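Local coordinates for 3',5'-cyclic-nucleotide phosphodiesterase 1 (Saccharomyces cerevisiae, PDB 4OJV), which is a class II phosphodiesterase of the metallo-hydrolase superfamily, with a two-zinc site set between its beta-sheets, seen here as a two-chain assembly, at residues Glu74-Glu77 with Phe78-Ser82; Lys88-Lys92 with Ser93-Ser97; Asp132-Ser135 with Gly136-Val139; Asp163-Gln166 with Lys167-Asn171; Gly293-Pro297 with Ile298-Asn302. All coordinates share one frame; numbering follows the deposited sequence.

Interaction 1: Glu74-Glu77 with Phe78-Ser82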
loop_
_atom_site.group_PDB
_atom_site.type_symbol
_atom_site.label_atom_id
_atom_site.label_comp_id
_atom_site.label_asym_id
_atom_site.label_seq_id
_atom_site.Cartn_x
_atom_site.Cartn_y
_atom_site.Cartn_z
ATOM N N GLU A 74 6.986 8.993 -19.725
ATOM C CA GLU A 74 6.927 10.327 -20.323
ATOM C C GLU A 74 8.050 11.224 -19.840
ATOM O O GLU A 74 8.459 11.133 -18.686
ATOM C CB GLU A 74 5.601 11.014 -19.992
ATOM C CG GLU A 74 4.380 10.413 -20.659
ATOM C CD GLU A 74 4.278 10.715 -22.138
ATOM O OE1 GLU A 74 5.150 11.423 -22.685
ATOM O OE2 GLU A 74 3.312 10.223 -22.742
ATOM N N PRO A 75 8.523 12.131 -20.706
ATOM C CA PRO A 75 9.513 13.126 -20.295
ATOM C C PRO A 75 9.104 13.890 -19.035
ATOM O O PRO A 75 7.988 14.410 -18.944
ATOM C CB PRO A 75 9.588 14.056 -21.510
ATOM C CG PRO A 75 9.315 13.145 -22.662
ATOM C CD PRO A 75 8.258 12.193 -22.161
ATOM N N ILE A 76 10.028 13.967 -18.079
ATOM C CA ILE A 76 9.770 14.649 -16.816
ATOM C C ILE A 76 9.305 16.094 -17.005
ATOM O O ILE A 76 8.394 16.569 -16.324
ATOM C CB ILE A 76 11.000 14.590 -15.873
ATOM C CG1 ILE A 76 10.645 15.195 -14.511
ATOM C CG2 ILE A 76 12.223 15.276 -16.485
ATOM C CD1 ILE A 76 11.734 15.100 -13.470
ATOM N N GLU A 77 9.910 16.794 -17.960
ATOM C CA GLU A 77 9.654 18.218 -18.120
ATOM C C GLU A 77 8.212 18.537 -18.509
ATOM O O GLU A 77 7.737 19.648 -18.277
ATOM C CB GLU A 77 10.661 18.869 -19.089
ATOM C CG GLU A 77 10.597 18.386 -20.535
ATOM C CD GLU A 77 11.491 17.193 -20.833
ATOM O OE1 GLU A 77 11.924 16.463 -19.915
ATOM O OE2 GLU A 77 11.776 16.980 -22.030
ATOM N N PHE A 78 7.501 17.549 -19.058
ATOM C CA PHE A 78 6.099 17.739 -19.420
ATOM C C PHE A 78 5.206 18.004 -18.201
ATOM O O PHE A 78 4.122 18.573 -18.337
ATOM C CB PHE A 78 5.544 16.526 -20.178
ATOM C CG PHE A 78 6.144 16.302 -21.558
ATOM C CD1 PHE A 78 7.024 17.214 -22.159
ATOM C CD2 PHE A 78 5.800 15.159 -22.269
ATOM C CE1 PHE A 78 7.545 16.970 -23.429
ATOM C CE2 PHE A 78 6.315 14.916 -23.539
ATOM C CZ PHE A 78 7.188 15.821 -24.111
ATOM N N PHE A 79 5.656 17.588 -17.016
ATOM C CA PHE A 79 4.820 17.616 -15.811
ATOM C C PHE A 79 5.093 18.806 -14.905
ATOM O O PHE A 79 4.400 18.984 -13.900
ATOM C CB PHE A 79 5.017 16.330 -14.997
ATOM C CG PHE A 79 4.594 15.089 -15.716
ATOM C CD1 PHE A 79 5.483 14.412 -16.546
ATOM C CD2 PHE A 79 3.303 14.595 -15.578
ATOM C CE1 PHE A 79 5.083 13.269 -17.223
ATOM C CE2 PHE A 79 2.900 13.450 -16.245
ATOM C CZ PHE A 79 3.798 12.782 -17.063
ATOM N N ILE A 80 6.121 19.592 -15.217
ATOM C CA ILE A 80 6.612 20.597 -14.280
ATOM C C ILE A 80 6.786 21.969 -14.926
ATOM O O ILE A 80 6.944 22.090 -16.148
ATOM C CB ILE A 80 7.926 20.143 -13.584
ATOM C CG1 ILE A 80 9.062 19.964 -14.607
ATOM C CG2 ILE A 80 7.694 18.865 -12.773
ATOM C CD1 ILE A 80 10.408 19.605 -14.003
ATOM N N ASP A 81 6.756 23.001 -14.097
ATOM C CA ASP A 81 7.119 24.345 -14.518
ATOM C C ASP A 81 8.620 24.352 -14.808
ATOM O O ASP A 81 9.405 23.734 -14.084
ATOM C CB ASP A 81 6.788 25.330 -13.404
ATOM C CG ASP A 81 7.086 26.746 -13.787
ATOM O OD1 ASP A 81 6.251 27.344 -14.490
ATOM O OD2 ASP A 81 8.151 27.245 -13.373
ATOM N N SER A 82 9.022 25.074 -15.853
ATOM C CA SER A 82 10.419 25.072 -16.292
ATOM C C SER A 82 11.406 25.644 -15.272
ATOM O O SER A 82 12.608 25.395 -15.371
ATOM C CB SER A 82 10.565 25.820 -17.618
ATOM O OG SER A 82 10.262 27.187 -17.439
#

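Interaction 2: Lys88-Lys92 with Ser93-Ser97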
loop_
_atom_site.group_PDB
_atom_site.type_symbol
_atom_site.label_atom_id
_atom_site.label_comp_id
_atom_site.label_asym_id
_atom_site.label_seq_id
_atom_site.Cartn_x
_atom_site.Cartn_y
_atom_site.Cartn_z
ATOM N N LYS A 88 15.995 14.193 -9.364
ATOM C CA LYS A 88 15.633 12.801 -9.171
ATOM C C LYS A 88 16.379 12.253 -7.968
ATOM O O LYS A 88 17.557 12.558 -7.762
ATOM C CB LYS A 88 15.988 11.980 -10.415
ATOM C CG LYS A 88 15.527 10.534 -10.347
ATOM C CD LYS A 88 15.889 9.753 -11.599
ATOM C CE LYS A 88 15.382 8.325 -11.485
ATOM N NZ LYS A 88 15.480 7.579 -12.769
ATOM N N GLY A 89 15.690 11.435 -7.180
ATOM C CA GLY A 89 16.293 10.758 -6.051
ATOM C C GLY A 89 16.332 11.578 -4.782
ATOM O O GLY A 89 15.743 12.666 -4.699
ATOM N N LEU A 90 16.996 11.021 -3.777
ATOM C CA LEU A 90 17.186 11.689 -2.501
ATOM C C LEU A 90 18.272 12.745 -2.642
ATOM O O LEU A 90 19.177 12.609 -3.473
ATOM C CB LEU A 90 17.561 10.673 -1.420
ATOM C CG LEU A 90 16.518 9.578 -1.177
ATOM C CD1 LEU A 90 17.106 8.413 -0.397
ATOM C CD2 LEU A 90 15.274 10.118 -0.487
ATOM N N SER A 91 18.193 13.785 -1.829
ATOM C CA SER A 91 19.137 14.887 -1.927
ATOM C C SER A 91 20.505 14.448 -1.446
ATOM O O SER A 91 20.633 13.514 -0.644
ATOM C CB SER A 91 18.680 16.092 -1.111
ATOM O OG SER A 91 18.865 15.862 0.275
ATOM N N LYS A 92 21.524 15.150 -1.924
ATOM C CA LYS A 92 22.887 14.880 -1.495
ATOM C C LYS A 92 23.007 14.955 0.026
ATOM O O LYS A 92 23.676 14.129 0.638
ATOM C CB LYS A 92 23.888 15.845 -2.159
ATOM C CG LYS A 92 23.848 15.890 -3.685
ATOM C CD LYS A 92 23.828 14.505 -4.315
ATOM C CE LYS A 92 23.240 14.554 -5.718
ATOM N NZ LYS A 92 22.818 13.205 -6.190
ATOM N N SER A 93 22.356 15.938 0.640
ATOM C CA SER A 93 22.519 16.113 2.081
ATOM C C SER A 93 21.790 15.032 2.879
ATOM O O SER A 93 22.310 14.597 3.909
ATOM C CB SER A 93 22.139 17.515 2.531
ATOM O OG SER A 93 20.770 17.760 2.321
ATOM N N LEU A 94 20.618 14.590 2.402
ATOM C CA LEU A 94 19.915 13.453 3.020
ATOM C C LEU A 94 20.798 12.199 2.941
ATOM O O LEU A 94 20.950 11.473 3.925
ATOM C CB LEU A 94 18.540 13.212 2.364
ATOM C CG LEU A 94 17.512 12.261 3.025
ATOM C CD1 LEU A 94 16.103 12.542 2.530
ATOM C CD2 LEU A 94 17.838 10.791 2.794
ATOM N N LEU A 95 21.398 11.968 1.776
ATOM C CA LEU A 95 22.278 10.810 1.581
ATOM C C LEU A 95 23.552 10.884 2.430
ATOM O O LEU A 95 24.082 9.849 2.848
ATOM C CB LEU A 95 22.634 10.651 0.103
ATOM C CG LEU A 95 21.478 10.198 -0.790
ATOM C CD1 LEU A 95 21.846 10.376 -2.252
ATOM C CD2 LEU A 95 21.093 8.753 -0.505
ATOM N N GLN A 96 24.032 12.102 2.690
ATOM C CA GLN A 96 25.247 12.304 3.484
ATOM C C GLN A 96 25.134 11.744 4.902
ATOM O O GLN A 96 26.141 11.329 5.476
ATOM C CB GLN A 96 25.651 13.784 3.505
ATOM C CG GLN A 96 27.061 14.072 4.019
ATOM C CD GLN A 96 28.166 13.391 3.218
ATOM O OE1 GLN A 96 29.224 13.068 3.759
ATOM N NE2 GLN A 96 27.930 13.177 1.927
ATOM N N SER A 97 23.918 11.709 5.458
ATOM C CA SER A 97 23.709 11.143 6.796
ATOM C C SER A 97 24.057 9.650 6.863
ATOM O O SER A 97 24.372 9.130 7.933
ATOM C CB SER A 97 22.281 11.385 7.299
ATOM O OG SER A 97 21.344 10.612 6.574
HETATM O O HOH W 1 25.816 12.543 -0.170
#

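Interaction 3: Asp132-Ser135 with Gly136-Val139. With ZN (zinc ion), chain E.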
loop_
_atom_site.group_PDB
_atom_site.type_symbol
_atom_site.label_atom_id
_atom_site.label_comp_id
_atom_site.label_asym_id
_atom_site.label_seq_id
_atom_site.Cartn_x
_atom_site.Cartn_y
_atom_site.Cartn_z
ATOM N N ASP A 132 -5.397 5.512 2.342
ATOM C CA ASP A 132 -4.328 5.913 1.416
ATOM C C ASP A 132 -3.337 6.904 2.024
ATOM O O ASP A 132 -2.249 7.089 1.481
ATOM C CB ASP A 132 -4.861 6.437 0.051
ATOM C CG ASP A 132 -5.815 7.651 0.186
ATOM O OD1 ASP A 132 -6.724 7.541 1.045
ATOM O OD2 ASP A 132 -5.708 8.728 -0.526
ATOM N N HIS A 133 -3.684 7.516 3.157
ATOM C CA HIS A 133 -2.801 8.477 3.819
ATOM C C HIS A 133 -2.096 7.892 5.006
ATOM O O HIS A 133 -1.301 8.584 5.638
ATOM C CB HIS A 133 -3.561 9.758 4.191
ATOM C CG HIS A 133 -4.089 10.477 2.983
ATOM N ND1 HIS A 133 -3.564 11.633 2.494
ATOM C CD2 HIS A 133 -5.085 10.103 2.110
ATOM C CE1 HIS A 133 -4.219 11.965 1.371
ATOM N NE2 HIS A 133 -5.134 11.023 1.128
ATOM N N ILE A 134 -2.332 6.609 5.285
ATOM C CA ILE A 134 -1.729 5.974 6.464
ATOM C C ILE A 134 -1.170 4.572 6.229
ATOM O O ILE A 134 -0.572 4.008 7.128
ATOM C CB ILE A 134 -2.693 5.920 7.676
ATOM C CG1 ILE A 134 -3.914 5.054 7.331
ATOM C CG2 ILE A 134 -3.059 7.331 8.113
ATOM C CD1 ILE A 134 -4.771 4.667 8.517
ATOM N N SER A 135 -1.357 4.008 5.039
ATOM C CA SER A 135 -1.006 2.605 4.807
ATOM C C SER A 135 0.486 2.305 5.012
ATOM O O SER A 135 0.832 1.270 5.596
ATOM C CB SER A 135 -1.466 2.166 3.422
ATOM O OG SER A 135 -0.919 2.990 2.427
ATOM N N GLY A 136 1.363 3.196 4.543
ATOM C CA GLY A 136 2.798 3.018 4.742
ATOM C C GLY A 136 3.212 3.227 6.185
ATOM O O GLY A 136 3.976 2.440 6.737
ATOM N N LEU A 137 2.700 4.284 6.808
ATOM C CA LEU A 137 2.922 4.498 8.227
ATOM C C LEU A 137 2.625 3.214 9.007
ATOM O O LEU A 137 3.414 2.785 9.854
ATOM C CB LEU A 137 2.015 5.637 8.719
ATOM C CG LEU A 137 1.742 5.733 10.223
ATOM C CD1 LEU A 137 2.992 6.059 11.028
ATOM C CD2 LEU A 137 0.637 6.746 10.497
ATOM N N VAL A 138 1.471 2.613 8.728
ATOM C CA VAL A 138 1.057 1.440 9.473
ATOM C C VAL A 138 1.932 0.225 9.162
ATOM O O VAL A 138 2.506 -0.384 10.067
ATOM C CB VAL A 138 -0.434 1.142 9.221
ATOM C CG1 VAL A 138 -0.826 -0.194 9.835
ATOM C CG2 VAL A 138 -1.304 2.265 9.778
ATOM N N VAL A 139 2.034 -0.137 7.893
ATOM C CA VAL A 139 2.764 -1.366 7.571
ATOM C C VAL A 139 4.253 -1.237 7.927
ATOM O O VAL A 139 4.877 -2.212 8.354
ATOM C CB VAL A 139 2.512 -1.805 6.123
ATOM C CG1 VAL A 139 3.324 -3.051 5.791
ATOM C CG2 VAL A 139 1.020 -2.065 5.905
HETATM ZN ZN ZN E . -6.586 10.676 -0.393
HETATM O O HOH W 2 -7.974 9.921 0.860
#

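Interaction 4: Asp163-Gln166 with Lys167-Asn171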
loop_
_atom_site.group_PDB
_atom_site.type_symbol
_atom_site.label_atom_id
_atom_site.label_comp_id
_atom_site.label_asym_id
_atom_site.label_seq_id
_atom_site.Cartn_x
_atom_site.Cartn_y
_atom_site.Cartn_z
ATOM N N ASP A 163 -8.106 10.426 16.960
ATOM C CA ASP A 163 -9.132 9.590 17.588
ATOM C C ASP A 163 -9.453 8.378 16.710
ATOM O O ASP A 163 -9.659 7.270 17.208
ATOM C CB ASP A 163 -10.398 10.404 17.878
ATOM C CG ASP A 163 -10.190 11.477 18.945
ATOM O OD1 ASP A 163 -9.182 11.437 19.680
ATOM O OD2 ASP A 163 -11.065 12.361 19.047
ATOM N N VAL A 164 -9.478 8.591 15.396
ATOM C CA VAL A 164 -9.752 7.510 14.463
ATOM C C VAL A 164 -8.598 6.512 14.421
ATOM O O VAL A 164 -8.820 5.304 14.397
ATOM C CB VAL A 164 -10.068 8.067 13.064
ATOM C CG1 VAL A 164 -10.116 6.963 12.018
ATOM C CG2 VAL A 164 -11.394 8.807 13.112
ATOM N N LEU A 165 -7.359 6.998 14.430
ATOM C CA LEU A 165 -6.217 6.080 14.438
ATOM C C LEU A 165 -6.232 5.200 15.696
ATOM O O LEU A 165 -5.951 3.994 15.630
ATOM C CB LEU A 165 -4.894 6.842 14.312
ATOM C CG LEU A 165 -4.685 7.589 12.992
ATOM C CD1 LEU A 165 -3.330 8.277 13.001
ATOM C CD2 LEU A 165 -4.830 6.693 11.768
ATOM N N GLN A 166 -6.576 5.798 16.838
ATOM C CA GLN A 166 -6.590 5.055 18.086
ATOM C C GLN A 166 -7.680 3.981 18.067
ATOM O O GLN A 166 -7.439 2.842 18.460
ATOM C CB GLN A 166 -6.774 6.004 19.273
ATOM C CG GLN A 166 -6.518 5.361 20.629
ATOM C CD GLN A 166 -5.038 5.264 20.931
ATOM O OE1 GLN A 166 -4.370 6.274 21.122
ATOM N NE2 GLN A 166 -4.515 4.045 20.967
ATOM N N LYS A 167 -8.873 4.353 17.611
ATOM C CA LYS A 167 -10.026 3.460 17.688
ATOM C C LYS A 167 -10.053 2.412 16.574
ATOM O O LYS A 167 -10.443 1.264 16.793
ATOM C CB LYS A 167 -11.313 4.283 17.646
ATOM C CG LYS A 167 -12.588 3.475 17.801
ATOM C CD LYS A 167 -13.798 4.375 17.990
ATOM C CE LYS A 167 -15.086 3.566 17.945
ATOM N NZ LYS A 167 -15.059 2.369 18.832
ATOM N N HIS A 168 -9.640 2.815 15.372
ATOM C CA HIS A 168 -9.890 2.015 14.174
ATOM C C HIS A 168 -8.683 1.396 13.534
ATOM O O HIS A 168 -8.845 0.524 12.687
ATOM C CB HIS A 168 -10.697 2.819 13.162
ATOM C CG HIS A 168 -12.056 3.195 13.670
ATOM N ND1 HIS A 168 -12.993 2.269 13.966
ATOM C CD2 HIS A 168 -12.621 4.428 13.922
ATOM C CE1 HIS A 168 -14.099 2.885 14.404
ATOM N NE2 HIS A 168 -13.875 4.207 14.378
ATOM N N VAL A 169 -7.479 1.816 13.935
ATOM C CA VAL A 169 -6.249 1.302 13.322
ATOM C C VAL A 169 -5.399 0.547 14.333
ATOM O O VAL A 169 -5.217 -0.664 14.201
ATOM C CB VAL A 169 -5.440 2.425 12.627
ATOM C CG1 VAL A 169 -4.154 1.863 12.035
ATOM C CG2 VAL A 169 -6.268 3.082 11.532
ATOM N N PHE A 170 -4.884 1.264 15.332
ATOM C CA PHE A 170 -4.008 0.653 16.326
ATOM C C PHE A 170 -4.864 0.052 17.426
ATOM O O PHE A 170 -4.906 0.550 18.556
ATOM C CB PHE A 170 -3.002 1.673 16.855
ATOM C CG PHE A 170 -2.093 2.200 15.789
ATOM C CD1 PHE A 170 -1.084 1.405 15.262
ATOM C CD2 PHE A 170 -2.261 3.485 15.288
ATOM C CE1 PHE A 170 -0.254 1.880 14.253
ATOM C CE2 PHE A 170 -1.438 3.968 14.284
ATOM C CZ PHE A 170 -0.428 3.173 13.775
ATOM N N ASN A 171 -5.571 -1.018 17.068
ATOM C CA ASN A 171 -6.652 -1.540 17.905
ATOM C C ASN A 171 -6.640 -3.061 18.031
ATOM O O ASN A 171 -7.630 -3.656 18.445
ATOM C CB ASN A 171 -8.017 -1.053 17.391
ATOM C CG ASN A 171 -8.353 -1.590 16.003
ATOM O OD1 ASN A 171 -7.620 -2.408 15.451
ATOM N ND2 ASN A 171 -9.478 -1.158 15.454
HETATM O O HOH W 3 -6.162 1.658 20.638
#

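Interaction 5: Gly293-Pro297 with Ile298-Asn302. With SO4 (sulfate ion), chain B.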
loop_
_atom_site.group_PDB
_atom_site.type_symbol
_atom_site.label_atom_id
_atom_site.label_comp_id
_atom_site.label_asym_id
_atom_site.label_seq_id
_atom_site.Cartn_x
_atom_site.Cartn_y
_atom_site.Cartn_z
ATOM N N GLY A 293 -15.588 15.171 -2.469
ATOM C CA GLY A 293 -14.578 15.405 -1.434
ATOM C C GLY A 293 -13.249 15.954 -1.928
ATOM O O GLY A 293 -12.320 16.117 -1.136
ATOM N N HIS A 294 -13.175 16.289 -3.219
ATOM C CA HIS A 294 -11.920 16.661 -3.876
ATOM C C HIS A 294 -12.040 17.911 -4.699
ATOM O O HIS A 294 -13.128 18.500 -4.802
ATOM C CB HIS A 294 -11.434 15.505 -4.749
ATOM C CG HIS A 294 -11.018 14.289 -3.962
ATOM N ND1 HIS A 294 -9.998 14.314 -3.080
ATOM C CD2 HIS A 294 -11.534 13.003 -3.927
ATOM C CE1 HIS A 294 -9.855 13.096 -2.528
ATOM N NE2 HIS A 294 -10.797 12.295 -3.043
ATOM N N LEU A 295 -10.919 18.315 -5.295
ATOM C CA LEU A 295 -10.874 19.448 -6.209
ATOM C C LEU A 295 -10.741 19.027 -7.663
ATOM O O LEU A 295 -10.175 17.974 -7.978
ATOM C CB LEU A 295 -9.715 20.385 -5.846
ATOM C CG LEU A 295 -9.708 21.022 -4.453
ATOM C CD1 LEU A 295 -8.457 21.867 -4.267
ATOM C CD2 LEU A 295 -10.949 21.865 -4.194
ATOM N N SER A 296 -11.281 19.871 -8.541
ATOM C CA SER A 296 -10.988 19.849 -9.968
ATOM C C SER A 296 -10.345 21.200 -10.301
ATOM O O SER A 296 -10.261 22.069 -9.431
ATOM C CB SER A 296 -12.267 19.655 -10.770
ATOM O OG SER A 296 -12.968 20.882 -10.841
ATOM N N PRO A 297 -9.881 21.393 -11.554
ATOM C CA PRO A 297 -9.126 22.620 -11.805
ATOM C C PRO A 297 -9.875 23.928 -11.557
ATOM O O PRO A 297 -9.265 24.890 -11.094
ATOM C CB PRO A 297 -8.701 22.476 -13.273
ATOM C CG PRO A 297 -8.569 20.998 -13.439
ATOM C CD PRO A 297 -9.760 20.463 -12.692
ATOM N N ILE A 298 -11.180 23.957 -11.819
ATOM C CA ILE A 298 -11.952 25.170 -11.576
ATOM C C ILE A 298 -12.031 25.473 -10.077
ATOM O O ILE A 298 -11.883 26.619 -9.668
ATOM C CB ILE A 298 -13.353 25.132 -12.246
ATOM C CG1 ILE A 298 -14.096 26.463 -12.054
ATOM C CG2 ILE A 298 -14.185 23.955 -11.749
ATOM C CD1 ILE A 298 -13.371 27.661 -12.633
ATOM N N TYR A 299 -12.218 24.443 -9.255
ATOM C CA TYR A 299 -12.303 24.653 -7.818
ATOM C C TYR A 299 -10.954 25.046 -7.211
ATOM O O TYR A 299 -10.885 25.930 -6.347
ATOM C CB TYR A 299 -12.909 23.441 -7.114
ATOM C CG TYR A 299 -14.332 23.174 -7.555
ATOM C CD1 TYR A 299 -15.376 24.009 -7.151
ATOM C CD2 TYR A 299 -14.631 22.099 -8.388
ATOM C CE1 TYR A 299 -16.682 23.770 -7.562
ATOM C CE2 TYR A 299 -15.931 21.851 -8.806
ATOM C CZ TYR A 299 -16.949 22.687 -8.391
ATOM O OH TYR A 299 -18.235 22.437 -8.804
ATOM N N LEU A 300 -9.873 24.420 -7.676
ATOM C CA LEU A 300 -8.556 24.793 -7.184
ATOM C C LEU A 300 -8.220 26.239 -7.598
ATOM O O LEU A 300 -7.748 27.030 -6.784
ATOM C CB LEU A 300 -7.474 23.817 -7.653
ATOM C CG LEU A 300 -6.036 24.198 -7.251
ATOM C CD1 LEU A 300 -5.879 24.434 -5.751
ATOM C CD2 LEU A 300 -5.036 23.148 -7.704
ATOM N N ILE A 301 -8.456 26.577 -8.862
ATOM C CA ILE A 301 -8.204 27.947 -9.313
ATOM C C ILE A 301 -9.071 28.954 -8.545
ATOM O O ILE A 301 -8.598 30.037 -8.198
ATOM C CB ILE A 301 -8.335 28.087 -10.851
ATOM C CG1 ILE A 301 -7.183 27.361 -11.568
ATOM C CG2 ILE A 301 -8.394 29.554 -11.287
ATOM C CD1 ILE A 301 -5.800 27.959 -11.361
ATOM N N ASN A 302 -10.312 28.589 -8.223
ATOM C CA ASN A 302 -11.157 29.483 -7.420
ATOM C C ASN A 302 -10.558 29.745 -6.041
ATOM O O ASN A 302 -10.595 30.876 -5.545
ATOM C CB ASN A 302 -12.578 28.936 -7.266
ATOM C CG ASN A 302 -13.409 29.088 -8.526
ATOM O OD1 ASN A 302 -13.007 29.751 -9.478
ATOM N ND2 ASN A 302 -14.581 28.466 -8.532
HETATM S S SO4 B . -9.755 9.738 -1.383
HETATM O O1 SO4 B . -9.657 8.343 -0.873
HETATM O O2 SO4 B . -10.639 9.753 -2.586
HETATM O O3 SO4 B . -10.288 10.650 -0.320
HETATM O O4 SO4 B . -8.382 10.138 -1.787
#

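Interaction 1: Glu74-Glu77 with Phe78-Ser82
The ring of Phe78 carries the pyrrolidine of Pro75 on one face: Pro75 CB stands 3.8 Å from the ring centroid, only 4° off the ring normal, in a CH-pi contact. Pro75 CG comes down beside it, 3.6 Å from Phe78 CE2. Near the plane of the same ring, at its edge, lies Glu74 OE1, 3.8 Å from Phe78 CE2. Phe79 is met along its rim instead. The carbonyl oxygens of Pro75 and Ile76 both sit at that edge, Pro75 O 3.5 Å from Phe79 CD1, and Glu74 CB follows at 3.6 Å from Phe79 CE1. Both aromatic side chains keep CG anti to the carbonyl carbon (chi1 -67° for Phe78 and -63° for Phe79), which sends both rings back toward Glu74 and Pro75, Phe78 presenting a face and Phe79 an edge.

The backbone turn beneath them is closed by bonds from Phe78 N to Pro75 O (3.2 Å) and from Phe79 N to Ile76 O (3.0 Å), followed by a weak one from Ile80 N to Glu77 O. Phe79 is buried against Val65 of strand 64-66 and Leu338 of helix 336-350, and so ties the two-stranded hairpin to that helix. Glu74 OE2 is hydrogen-bonded to His71, which restrains the carboxylate. The electron-rich ring face thus receives proline C-H groups, while the slightly positive ring rims meet oxygen atoms, a complementarity that probably adds a small electrostatic gain to the apolar packing.

Interaction 2: Lys88-Lys92 with Ser93-Ser97
Leu90 packs against two successive leucines of the helix that follows it, and this is the close-fitting side of the contact. Its two methyls reach Leu94, with Leu90 CD2 4.0 Å from Leu94 CD1, while Leu90 CB lies 4.0 Å from Leu95 CG, where the two side chains cross at about a right angle. Next to this apolar cluster the buried Ser91 acts as N-cap. Its OG lies between the backbone N and the carbonyl carbon (chi1 74°), a rotation that swings the hydroxyl under the first helical turn to accept from Leu94 N at 3.0 Å. Ser91 OG is also hydrogen-bonded to Glu5 OE2, so the cap is itself positioned by a neighbouring acid. The first regular helical bond runs from Leu95 N to Ser91 O, also 3.0 Å and nearly straight.

The other side is looser and wetter. Lys92 is exposed, and its carbonyl oxygen takes Gln96 N at 2.9 Å with a bent N-H...O angle of 136°. A water also donates to Lys92 O, at 2.8 Å, and is held weakly by Gln96 NE2.

The whole is a classic helix start just after edge strand 86-88. Leu90 rests on Leu47, Met50 and Leu51 of helix 44-53, and Leu95 joins it on Leu51. Leu90 and Leu94 both touch Thr7 of strand 4-8, and Ser91 lies on Phe368 of strand 365-368.

Interaction 3: Asp132-Ser135 with Gly136-Val139
Ile134 meets the first turn of helix 135-140 with two different branches. Its CG2 faces Leu137, where Leu137 CD2 stands at 4.4 Å, and its CD1 faces Val138, with Val138 CG2 equally distant. The split follows from the first torsion, which places Ile134 CG1 between the backbone N and the carbonyl carbon (chi1 63°). Val138 CG2 also packs 3.3 Å from Ile134 O, the oxygen that accepts from Val138 N at 2.9 Å. Ser135 O takes Val139 N in the next, nearly straight bond.

Ile134 is the N-cap residue of a helix that springs directly from the zinc-binding loop. Asp132 and His133 end the His-X-His-X-Asp-His signature of the metallo-beta-lactamase fold, whose earlier members here are His128 and His130. Their side chains point away from the helix and converge on one zinc ion, Asp132 through OD2 and His133 through NE2, each 2.1 Å from the metal. Asp244 and His326 are further ligands. A water bound to the zinc donates to the other carboxylate oxygen, Asp132 OD1, so both oxygens of the acid are engaged and its rotation is restrained. His133 ND1 is hydrogen-bonded to Asp39, a second-shell residue that fixes the turn of the imidazole, and the His133 ring lies about 20° from parallel with that of His326. On the helix side, Leu131 of the second subunit packs against Ser135, Val138 and Val139.

Interaction 4: Asp163-Gln166 with Lys167-Asn171
Leu165 meets Val169 and Phe170 at the end of helix 159-169, in a beta-alpha-beta unit with strands 153-157 and 186-190; Leu165 and Gln166 have more surface buried than any other residue here. The helix widens there into a pi-type turn. Leu165 O records the change: it accepts from Val169 N at 3.2 Å, well above the carbonyl plane, and from Phe170 N at 2.9 Å, almost in line with the C=O bond. The Leu165 side chain runs alongside Val169, pointing the same way, with Leu165 CD2 3.9 Å from Val169 CG2, and both rest on Ile134.

Gln166 CG is anti to the backbone N and the chain bends at chi2 (80°), which holds the amide out along the helix flank. Gln166 NE2 binds Thr179 and a water at 2.9 Å. The water bridges two acceptors, Gln166 O and Phe170 O, that lie 3.4 Å apart.

Lys167 continues the regular spiral through its bond to Asp163 O. Its neighbour His168 turns instead to the dimer partner, where ND1 is hydrogen-bonded to ND1 of His168 of the second subunit. At the end of the inverse gamma turn centred on Phe170, Asn171 ND2 reaches back to donate to Lys167 O at 2.9 Å.

Interaction 5: Gly293-Pro297 with Ile298-Asn302
With chi1 at 78°, Ser296 places OG between its backbone N and carbonyl carbon, while Tyr299 keeps CG anti to the carbonyl carbon (chi1 -63°). The two torsions bring the hydroxyl oxygen and the ring together: Ser296 OG lies a tight 3.2 Å from Tyr299 CD2. Ile298 CG2 completes the cluster, 3.4 Å from Ser296 OG and above the rim of one face of the tyrosine ring. Leu295 spreads its methyls over two residues of the helix, CD2 lying 3.9 Å from Tyr299 CB and CD1 equally far from Leu300 CD1, where the two leucines cross at about a right angle.

Ser296 is the N-cap residue, with Pro297 opening the first turn, a place where proline's missing N-H costs no helical bond. Ser296 O accepts from Leu300 N at 3.0 Å, and Pro297 O from Ile301 N at 2.9 Å. Ser296 N is buried with no partner in the model.

Upstream the chain runs into the zinc pocket. His294 NE2 donates to O2 of a sulfate ion at 2.6 Å; the same ion is also hydrogen-bonded to Lys328. The second nitrogen, ND1, and Leu295 N are bonded to the two carboxylate oxygens of Glu279, and Gly293 O holds the zinc ligand His213. The segment therefore links the end of strand 273-279 to helix 297-311, whose start packs through Pro297 and Ile301 against Leu344 of helix 336-350.

The five contacts follow one another along the chain without overlap, each at a turn or an end of a helix. Interactions 3 and 4 are neighbours: their centres lie 13 Å apart, Ile134 CD1 approaches Leu165 CD2 to 3.8 Å, and both reach the second subunit, which ties zinc loop and dimer interface together. Interaction 5 has its centre 26 Å from that of interaction 3, yet their nearest atoms are about 6 Å apart, because both run to the metal site, one from each of the two large sheets. Interactions 1 and 2, with centres 22 Å apart, lie away from the zinc ions. Interactions 2 and 4 flank opposite edge strands of one sheet, 86-88 and 186-190.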